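Local coordinates for putative exported protein (Bacteroides fragilis, PDB 4RAA) that is of unknown function but folds as a six-bladed beta-propeller of the YWTD superfamily and is probably exported by the bacterium, at residues A[305-310]-A[318-323]; A[24-29]-A[262-267]; A[81-86]-A[122-127]. All coordinates share one frame; numbering follows the deposited sequence.

Interaction 1 (A[305-310]-A[318-323]); sequences LNYFSI and VAPLDV
Pro320 fits against Tyr307, the two side chains crossing at about a right angle so that CG of the proline lies 3.4 Å from CZ of the tyrosine. Next to it, the methyl of Ala319 sits over one face of the Phe308 ring in a CH-pi contact, displaced toward the rim, with Ala319 CB 4.1 Å from the ring centroid. CD2 of Leu305 reaches the same methyl at 3.9 Å, with CG opposite the backbone N and beside the carbonyl carbon (chi1 -150°), which brings CD2 to the methyl. A single direct backbone hydrogen bond joins the segments: Ser309 N gives to Val318 O at 2.9 Å. One water extends this link, accepting from Val318 N and lying 2.8 Å from Ser309 O.

Further out, Tyr307 OH and Ser309 OG both bond to the backbone of Val43, at its N and O respectively, which fixes the polar ends on the Pro320 side. Phe308 and Val318 also rest on Val358 and Phe357, respectively, of strand 354-360, the neighbour of strand 316-321. An irregular segment thus packs along a sheet strand, and that sheet is a beta-propeller blade built from both ends of the chain.

Interaction 2 (A[24-29]-A[262-267]); sequences ILELSF and TERDLF
Charge pairs Glu26 with Arg264. A single carboxylate oxygen makes the salt bridge: Glu26 OE2 comes to the edge of the guanidinium, near its plane, 3.0 Å from Arg264 NH1, while the two flat groups are turned 36° from one another. Glu26 reaches over with its chain extended beyond CG, whereas Arg264 bends at chi3 (71°), and the side chains meet at about a right angle. OE2 also pairs with Arg359 NE, and Arg264 NH1 donates to Ile360 O as well. OE2 thus serves two arginines, whose NH2 (Arg264) and NH1 (Arg359) come close to each other, and probably eases that repulsion.

These links join neighbouring blades of the propeller: strand 25-31 is an outermost strand of the sheet that also holds strand 354-360, and strand 265-272 belongs to the adjacent sheet.

The apolar part is small. CD2 of Leu25 comes within 3.9 Å of Phe267 CZ at an oblique angle, and Leu280 touches both residues.

Hydrogen bonds shape the turn leading into strand 265-272. Thr262 OG1 donates to Asp265 OD1 at 2.6 Å, arriving from above the carboxylate plane, and the backbone N of Thr262 donates to Asp265 O at 3.0 Å. Asp265 further accepts from His317 NE2 at OD1 and from Ile360 N at OD2.

Interaction 3 (A[81-86]-A[122-127]); sequences SGPGEY and LYERRL. With PO4 (phosphate ion), chain B.
The flat carboxylate of Glu124 meets the turn at Pro83 and Gly84 with both oxygens: OE2 lies 3.3 Å from Pro83 CA and also touches CB, while OE1 takes a long, weak hydrogen bond of 3.4 Å from Gly84 N. That bond is nearly straight at its hydrogen (167°). In the beta-propeller, the 81-86 turn connects strand 72-79 to strand 85-94, which begins the blade whose outermost strand is 121-126.

Both guanidinium groups of that strand turn an edge to a phosphate ion. Arg125 meets it with O3 in the guanidinium plane and O4 near it, NE donating to O3 and NH2 to O4, the latter at 2.7 Å; the same guanidinium makes a cation-pi contact with Phe166. Arg126 offers its own edge to O2, but its NH2 bond to that oxygen is weak at 3.5 Å. CG of Arg125 also lies at the edge of the Tyr123 ring, in its plane, and that ring stacks with Tyr113 and with Tyr123 of the second subunit. Leu122 and Tyr123 both face Tyr113 in a classic beta bulge.

Glu124 reaches the turn with CG between the backbone N and the carbonyl carbon (chi1 66°) and the remaining chain extended. Its stronger polar partner is Lys110, whose NZ forms a salt bridge with OE1 and would be expected to stabilise the negative charge. The phosphate, probably from the crystallisation liquor, also bonds to Arg125 NE and Arg126 N of the second subunit, so that arginine side chains and a backbone N-H share it where the subunits meet.

Residues Gly82 to Glu85 form a type II beta turn, in which Gly84 has the positive phi expected of its third position. Within the turn, Gly82 N donates to Glu85 OE1 at 2.9 Å from above the carboxylate plane.

Overall arrangement
Interactions 1 and 2 are neighbours, with centres 14 Å apart, and both reach the sheet of strands 25-31, 354-360, 316-321 and 312-313. They touch where Leu321 CD1 packs on Phe29 CE1 at 4.1 Å and where Phe308 meets Phe267. This blade unites the first part of the chain with the last, a closure of the ring characteristic of beta-propellers, and interaction 2 ties it to the blade of strand 265-272. Interaction 3 lies across the ring, its centre about 37 Å from that of interaction 2 and 30 Å from that of interaction 1. In sequence its segments fall between those of interaction 2, and interaction 1 follows both. The first two contacts lie at the blade where the chain ends meet; the third borders the second subunit.

Interaction 1 (A[305-310]-A[318-323])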
loop_
_atom_site.group_PDB
_atom_site.type_symbol
_atom_site.label_atom_id
_atom_site.label_comp_id
_atom_site.label_asym_id
_atom_site.label_seq_id
_atom_site.Cartn_x
_atom_site.Cartn_y
_atom_site.Cartn_z
ATOM N N LEU A 305 -12.881 33.064 20.805
ATOM C CA LEU A 305 -11.709 32.410 20.231
ATOM C C LEU A 305 -11.657 31.044 20.929
ATOM O O LEU A 305 -10.973 30.861 21.931
ATOM C CB LEU A 305 -10.477 33.297 20.437
ATOM C CG LEU A 305 -9.396 33.163 19.367
ATOM C CD1 LEU A 305 -8.355 34.246 19.577
ATOM C CD2 LEU A 305 -8.762 31.780 19.360
ATOM N N ASN A 306 -12.467 30.115 20.420
ATOM C CA ASN A 306 -12.608 28.766 21.006
ATOM C C ASN A 306 -11.370 27.892 20.866
ATOM O O ASN A 306 -11.050 27.132 21.781
ATOM C CB ASN A 306 -13.842 28.034 20.440
ATOM C CG ASN A 306 -15.162 28.701 20.826
ATOM O OD1 ASN A 306 -15.224 29.562 21.709
ATOM N ND2 ASN A 306 -16.237 28.283 20.167
ATOM N N TYR A 307 -10.685 28.006 19.733
ATOM C CA TYR A 307 -9.489 27.213 19.473
ATOM C C TYR A 307 -8.655 27.757 18.314
ATOM O O TYR A 307 -9.163 28.468 17.439
ATOM C CB TYR A 307 -9.877 25.752 19.159
ATOM C CG TYR A 307 -10.723 25.580 17.905
ATOM C CD1 TYR A 307 -12.107 25.857 17.912
ATOM C CD2 TYR A 307 -10.148 25.129 16.709
ATOM C CE1 TYR A 307 -12.877 25.702 16.758
ATOM C CE2 TYR A 307 -10.908 24.965 15.553
ATOM C CZ TYR A 307 -12.269 25.246 15.573
ATOM O OH TYR A 307 -13.009 25.081 14.415
ATOM N N PHE A 308 -7.376 27.400 18.332
ATOM C CA PHE A 308 -6.451 27.709 17.249
ATOM C C PHE A 308 -6.345 26.468 16.370
ATOM O O PHE A 308 -6.147 25.360 16.885
ATOM C CB PHE A 308 -5.062 28.136 17.771
ATOM C CG PHE A 308 -4.924 29.617 17.957
ATOM C CD1 PHE A 308 -5.268 30.228 19.162
ATOM C CD2 PHE A 308 -4.474 30.418 16.904
ATOM C CE1 PHE A 308 -5.149 31.608 19.321
ATOM C CE2 PHE A 308 -4.347 31.793 17.055
ATOM C CZ PHE A 308 -4.690 32.392 18.264
ATOM N N SER A 309 -6.507 26.653 15.054
ATOM C CA SER A 309 -6.308 25.567 14.091
ATOM C C SER A 309 -4.843 25.228 14.107
ATOM O O SER A 309 -3.997 26.116 14.297
ATOM C CB SER A 309 -6.654 25.974 12.658
ATOM O OG SER A 309 -8.012 26.288 12.546
ATOM N N ILE A 310 -4.541 23.953 13.909
ATOM C CA ILE A 310 -3.153 23.525 13.813
ATOM C C ILE A 310 -2.710 23.933 12.388
ATOM O O ILE A 310 -3.525 23.941 11.464
ATOM C CB ILE A 310 -2.982 22.046 14.237
ATOM C CG1 ILE A 310 -3.391 21.917 15.727
ATOM C CG2 ILE A 310 -1.534 21.601 14.040
ATOM C CD1 ILE A 310 -3.749 20.531 16.215
ATOM N N VAL A 318 -3.730 30.608 12.614
ATOM C CA VAL A 318 -5.121 30.585 12.147
ATOM C C VAL A 318 -6.065 30.236 13.289
ATOM O O VAL A 318 -5.786 29.321 14.055
ATOM C CB VAL A 318 -5.318 29.558 11.002
ATOM C CG1 VAL A 318 -6.771 29.555 10.499
ATOM C CG2 VAL A 318 -4.354 29.852 9.856
ATOM N N ALA A 319 -7.189 30.948 13.371
ATOM C CA ALA A 319 -8.230 30.690 14.376
ATOM C C ALA A 319 -9.603 30.941 13.747
ATOM O O ALA A 319 -9.919 32.084 13.454
ATOM C CB ALA A 319 -8.030 31.589 15.581
ATOM N N PRO A 320 -10.417 29.883 13.523
ATOM C CA PRO A 320 -11.729 30.097 12.913
ATOM C C PRO A 320 -12.705 30.677 13.928
ATOM O O PRO A 320 -12.696 30.266 15.094
ATOM C CB PRO A 320 -12.140 28.697 12.475
ATOM C CG PRO A 320 -11.516 27.818 13.485
ATOM C CD PRO A 320 -10.208 28.462 13.851
ATOM N N LEU A 321 -13.520 31.627 13.470
ATOM C CA LEU A 321 -14.491 32.343 14.285
ATOM C C LEU A 321 -15.907 32.037 13.781
ATOM O O LEU A 321 -16.151 32.093 12.575
ATOM C CB LEU A 321 -14.207 33.840 14.181
ATOM C CG LEU A 321 -12.777 34.319 14.494
ATOM C CD1 LEU A 321 -12.611 35.785 14.117
ATOM C CD2 LEU A 321 -12.413 34.130 15.957
ATOM N N ASP A 322 -16.826 31.731 14.703
ATOM C CA ASP A 322 -18.200 31.344 14.368
ATOM C C ASP A 322 -19.001 32.601 14.044
ATOM O O ASP A 322 -19.137 33.479 14.897
ATOM C CB ASP A 322 -18.847 30.586 15.534
ATOM C CG ASP A 322 -20.238 30.071 15.201
ATOM O OD1 ASP A 322 -20.352 29.238 14.276
ATOM O OD2 ASP A 322 -21.210 30.477 15.874
ATOM N N VAL A 323 -19.573 32.654 12.839
ATOM C CA VAL A 323 -20.297 33.839 12.352
ATOM C C VAL A 323 -21.498 34.181 13.232
ATOM O O VAL A 323 -21.509 35.249 13.831
ATOM C CB VAL A 323 -20.696 33.699 10.855
ATOM C CG1 VAL A 323 -21.612 34.839 10.392
ATOM C CG2 VAL A 323 -19.435 33.614 9.984
HETATM O O HOH W 1 -2.636 28.560 14.094
#

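Interaction 2 (A[24-29]-A[262-267])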
loop_
_atom_site.group_PDB
_atom_site.type_symbol
_atom_site.label_atom_id
_atom_site.label_comp_id
_atom_site.label_asym_id
_atom_site.label_seq_id
_atom_site.Cartn_x
_atom_site.Cartn_y
_atom_site.Cartn_z
ATOM N N ILE A 24 1.316 44.337 20.343
ATOM C CA ILE A 24 2.389 43.393 19.893
ATOM C C ILE A 24 2.038 42.459 18.721
ATOM O O ILE A 24 2.936 41.779 18.203
ATOM C CB ILE A 24 2.986 42.540 21.063
ATOM C CG1 ILE A 24 1.909 41.706 21.784
ATOM C CG2 ILE A 24 3.733 43.434 22.049
ATOM C CD1 ILE A 24 2.456 40.743 22.811
ATOM N N LEU A 25 0.763 42.427 18.303
ATOM C CA LEU A 25 0.287 41.558 17.205
ATOM C C LEU A 25 -0.292 42.329 16.018
ATOM O O LEU A 25 -0.849 43.426 16.199
ATOM C CB LEU A 25 -0.800 40.600 17.714
ATOM C CG LEU A 25 -0.440 39.568 18.788
ATOM C CD1 LEU A 25 -1.708 38.924 19.338
ATOM C CD2 LEU A 25 0.520 38.518 18.247
ATOM N N GLU A 26 -0.142 41.736 14.821
ATOM C CA GLU A 26 -0.726 42.242 13.568
ATOM C C GLU A 26 -1.761 41.214 13.096
ATOM O O GLU A 26 -1.467 40.015 13.027
ATOM C CB GLU A 26 0.313 42.541 12.479
ATOM C CG GLU A 26 1.177 41.387 11.977
ATOM C CD GLU A 26 2.225 41.843 10.960
ATOM O OE1 GLU A 26 1.947 42.770 10.171
ATOM O OE2 GLU A 26 3.330 41.256 10.927
ATOM N N LEU A 27 -2.952 41.718 12.767
ATOM C CA LEU A 27 -4.122 40.926 12.391
ATOM C C LEU A 27 -4.461 41.008 10.920
ATOM O O LEU A 27 -4.035 41.909 10.196
ATOM C CB LEU A 27 -5.368 41.402 13.176
ATOM C CG LEU A 27 -5.604 40.881 14.597
ATOM C CD1 LEU A 27 -4.334 40.800 15.435
ATOM C CD2 LEU A 27 -6.665 41.735 15.280
ATOM N N SER A 28 -5.273 40.045 10.514
ATOM C CA SER A 28 -5.823 39.969 9.176
ATOM C C SER A 28 -7.002 39.005 9.242
ATOM O O SER A 28 -7.021 38.107 10.090
ATOM C CB SER A 28 -4.771 39.507 8.174
ATOM O OG SER A 28 -5.331 39.408 6.882
ATOM N N PHE A 29 -7.987 39.215 8.374
ATOM C CA PHE A 29 -9.189 38.381 8.324
ATOM C C PHE A 29 -9.485 37.908 6.905
ATOM O O PHE A 29 -9.160 38.593 5.931
ATOM C CB PHE A 29 -10.379 39.150 8.881
ATOM C CG PHE A 29 -10.243 39.504 10.331
ATOM C CD1 PHE A 29 -10.499 38.549 11.317
ATOM C CD2 PHE A 29 -9.875 40.791 10.724
ATOM C CE1 PHE A 29 -10.387 38.869 12.665
ATOM C CE2 PHE A 29 -9.765 41.122 12.075
ATOM C CZ PHE A 29 -10.019 40.161 13.046
ATOM N N THR A 262 6.426 29.298 14.032
ATOM C CA THR A 262 6.728 29.929 12.730
ATOM C C THR A 262 8.201 30.369 12.789
ATOM O O THR A 262 8.896 30.024 13.744
ATOM C CB THR A 262 5.794 31.131 12.411
ATOM O OG1 THR A 262 6.071 32.230 13.285
ATOM C CG2 THR A 262 4.324 30.744 12.521
ATOM N N GLU A 263 8.673 31.098 11.774
ATOM C CA GLU A 263 10.053 31.625 11.755
ATOM C C GLU A 263 10.272 32.743 12.766
ATOM O O GLU A 263 11.366 32.862 13.301
ATOM C CB GLU A 263 10.442 32.161 10.361
ATOM C CG GLU A 263 10.461 31.126 9.236
ATOM C CD GLU A 263 11.511 30.023 9.402
ATOM O OE1 GLU A 263 12.493 30.194 10.162
ATOM O OE2 GLU A 263 11.358 28.968 8.745
ATOM N N ARG A 264 9.235 33.540 13.023
ATOM C CA ARG A 264 9.319 34.724 13.893
ATOM C C ARG A 264 8.779 34.565 15.322
ATOM O O ARG A 264 9.274 35.242 16.233
ATOM C CB ARG A 264 8.617 35.922 13.217
ATOM C CG ARG A 264 7.110 35.786 12.993
ATOM C CD ARG A 264 6.499 37.076 12.476
ATOM N NE ARG A 264 6.872 37.386 11.095
ATOM C CZ ARG A 264 6.516 38.490 10.429
ATOM N NH1 ARG A 264 5.768 39.445 11.000
ATOM N NH2 ARG A 264 6.916 38.654 9.170
ATOM N N ASP A 265 7.769 33.708 15.510
ATOM C CA ASP A 265 7.120 33.518 16.812
ATOM C C ASP A 265 6.749 32.069 17.148
ATOM O O ASP A 265 6.963 31.151 16.348
ATOM C CB ASP A 265 5.890 34.439 16.903
ATOM C CG ASP A 265 4.771 34.071 15.928
ATOM O OD1 ASP A 265 4.717 32.925 15.434
ATOM O OD2 ASP A 265 3.908 34.947 15.678
ATOM N N LEU A 266 6.191 31.889 18.343
ATOM C CA LEU A 266 5.779 30.586 18.844
ATOM C C LEU A 266 4.637 30.785 19.855
ATOM O O LEU A 266 4.828 31.429 20.884
ATOM C CB LEU A 266 7.006 29.907 19.466
ATOM C CG LEU A 266 6.982 28.486 20.043
ATOM C CD1 LEU A 266 8.409 27.964 20.156
ATOM C CD2 LEU A 266 6.277 28.406 21.391
ATOM N N PHE A 267 3.460 30.252 19.523
ATOM C CA PHE A 267 2.237 30.357 20.350
ATOM C C PHE A 267 2.019 29.038 21.074
ATOM O O PHE A 267 2.176 27.965 20.470
ATOM C CB PHE A 267 1.002 30.630 19.484
ATOM C CG PHE A 267 0.852 32.053 18.999
ATOM C CD1 PHE A 267 1.937 32.924 18.811
ATOM C CD2 PHE A 267 -0.414 32.494 18.615
ATOM C CE1 PHE A 267 1.735 34.216 18.339
ATOM C CE2 PHE A 267 -0.612 33.780 18.125
ATOM C CZ PHE A 267 0.463 34.644 17.989
#

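Interaction 3 (A[81-86]-A[122-127])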
loop_
_atom_site.group_PDB
_atom_site.type_symbol
_atom_site.label_atom_id
_atom_site.label_comp_id
_atom_site.label_asym_id
_atom_site.label_seq_id
_atom_site.Cartn_x
_atom_site.Cartn_y
_atom_site.Cartn_z
ATOM N N SER A 81 -17.147 4.386 2.176
ATOM C CA SER A 81 -16.372 3.167 2.484
ATOM C C SER A 81 -15.598 2.523 1.319
ATOM O O SER A 81 -14.915 1.526 1.532
ATOM C CB SER A 81 -17.303 2.115 3.106
ATOM O OG SER A 81 -18.273 1.670 2.171
ATOM N N GLY A 82 -15.699 3.072 0.107
ATOM C CA GLY A 82 -15.021 2.509 -1.062
ATOM C C GLY A 82 -13.553 2.904 -1.163
ATOM O O GLY A 82 -13.014 3.575 -0.264
ATOM N N PRO A 83 -12.883 2.481 -2.255
ATOM C CA PRO A 83 -11.500 2.909 -2.445
ATOM C C PRO A 83 -11.465 4.391 -2.811
ATOM O O PRO A 83 -12.273 4.833 -3.619
ATOM C CB PRO A 83 -10.996 2.015 -3.588
ATOM C CG PRO A 83 -11.983 0.899 -3.683
ATOM C CD PRO A 83 -13.289 1.517 -3.294
ATOM N N GLY A 84 -10.568 5.146 -2.184
ATOM C CA GLY A 84 -10.474 6.597 -2.386
ATOM C C GLY A 84 -11.450 7.437 -1.560
ATOM O O GLY A 84 -11.417 8.668 -1.650
ATOM N N GLU A 85 -12.290 6.775 -0.753
ATOM C CA GLU A 85 -13.290 7.411 0.098
ATOM C C GLU A 85 -12.877 7.221 1.563
ATOM O O GLU A 85 -12.183 6.254 1.888
ATOM C CB GLU A 85 -14.665 6.799 -0.172
ATOM C CG GLU A 85 -15.119 6.862 -1.632
ATOM C CD GLU A 85 -16.410 6.104 -1.927
ATOM O OE1 GLU A 85 -16.928 5.369 -1.063
ATOM O OE2 GLU A 85 -16.900 6.220 -3.067
ATOM N N TYR A 86 -13.332 8.120 2.439
ATOM C CA TYR A 86 -12.949 8.132 3.873
ATOM C C TYR A 86 -14.091 8.361 4.874
ATOM O O TYR A 86 -15.098 8.951 4.516
ATOM C CB TYR A 86 -11.853 9.186 4.113
ATOM C CG TYR A 86 -12.054 10.546 3.428
ATOM C CD1 TYR A 86 -13.088 11.416 3.805
ATOM C CD2 TYR A 86 -11.185 10.975 2.411
ATOM C CE1 TYR A 86 -13.264 12.645 3.168
ATOM C CE2 TYR A 86 -11.357 12.210 1.782
ATOM C CZ TYR A 86 -12.407 13.045 2.173
ATOM O OH TYR A 86 -12.633 14.271 1.589
ATOM N N LEU A 122 -5.077 8.563 -6.322
ATOM C CA LEU A 122 -3.950 7.782 -6.855
ATOM C C LEU A 122 -4.005 6.333 -6.369
ATOM O O LEU A 122 -4.107 5.417 -7.188
ATOM C CB LEU A 122 -2.606 8.423 -6.478
ATOM C CG LEU A 122 -2.014 9.484 -7.401
ATOM C CD1 LEU A 122 -3.038 10.494 -7.871
ATOM C CD2 LEU A 122 -0.851 10.169 -6.697
ATOM N N TYR A 123 -3.916 6.135 -5.051
ATOM C CA TYR A 123 -3.960 4.789 -4.441
ATOM C C TYR A 123 -4.130 4.844 -2.935
ATOM O O TYR A 123 -3.948 5.904 -2.342
ATOM C CB TYR A 123 -2.680 4.000 -4.746
ATOM C CG TYR A 123 -1.405 4.551 -4.128
ATOM C CD1 TYR A 123 -0.729 5.632 -4.704
ATOM C CD2 TYR A 123 -0.854 3.966 -2.976
ATOM C CE1 TYR A 123 0.449 6.125 -4.147
ATOM C CE2 TYR A 123 0.320 4.447 -2.409
ATOM C CZ TYR A 123 0.973 5.521 -2.992
ATOM O OH TYR A 123 2.138 5.980 -2.413
ATOM N N GLU A 124 -4.474 3.706 -2.325
ATOM C CA GLU A 124 -4.638 3.615 -0.861
ATOM C C GLU A 124 -3.922 2.399 -0.299
ATOM O O GLU A 124 -3.902 1.341 -0.929
ATOM C CB GLU A 124 -6.122 3.601 -0.433
ATOM C CG GLU A 124 -6.942 2.378 -0.869
ATOM C CD GLU A 124 -8.410 2.423 -0.454
ATOM O OE1 GLU A 124 -8.874 3.418 0.141
ATOM O OE2 GLU A 124 -9.121 1.439 -0.745
ATOM N N ARG A 125 -3.364 2.568 0.897
ATOM C CA ARG A 125 -2.659 1.512 1.630
ATOM C C ARG A 125 -3.188 1.446 3.048
ATOM O O ARG A 125 -3.807 2.397 3.514
ATOM C CB ARG A 125 -1.177 1.831 1.716
ATOM C CG ARG A 125 -0.480 1.948 0.388
ATOM C CD ARG A 125 1.000 2.219 0.612
ATOM N NE ARG A 125 1.656 1.142 1.352
ATOM C CZ ARG A 125 2.844 1.217 1.942
ATOM N NH1 ARG A 125 3.568 2.337 1.918
ATOM N NH2 ARG A 125 3.312 0.156 2.597
ATOM N N ARG A 126 -2.910 0.345 3.741
ATOM C CA ARG A 126 -3.319 0.204 5.139
ATOM C C ARG A 126 -2.291 0.862 6.035
ATOM O O ARG A 126 -1.095 0.871 5.717
ATOM C CB ARG A 126 -3.449 -1.255 5.550
ATOM C CG ARG A 126 -4.546 -1.973 4.814
ATOM C CD ARG A 126 -4.579 -3.439 5.172
ATOM N NE ARG A 126 -3.352 -4.144 4.805
ATOM C CZ ARG A 126 -3.135 -5.444 5.008
ATOM N NH1 ARG A 126 -4.066 -6.222 5.571
ATOM N NH2 ARG A 126 -1.968 -5.981 4.631
ATOM N N LEU A 127 -2.770 1.404 7.159
ATOM C CA LEU A 127 -1.900 1.977 8.163
ATOM C C LEU A 127 -1.066 0.833 8.690
ATOM O O LEU A 127 -1.603 -0.248 8.913
ATOM C CB LEU A 127 -2.669 2.558 9.349
ATOM C CG LEU A 127 -3.566 3.784 9.210
ATOM C CD1 LEU A 127 -4.237 4.025 10.553
ATOM C CD2 LEU A 127 -2.805 5.028 8.759
HETATM P P PO4 B . 0.345 -2.156 2.985
HETATM O O1 PO4 B . -0.028 -1.522 4.306
HETATM O O2 PO4 B . -0.133 -3.594 2.941
HETATM O O3 PO4 B . -0.288 -1.400 1.842
HETATM O O4 PO4 B . 1.847 -2.080 2.842
#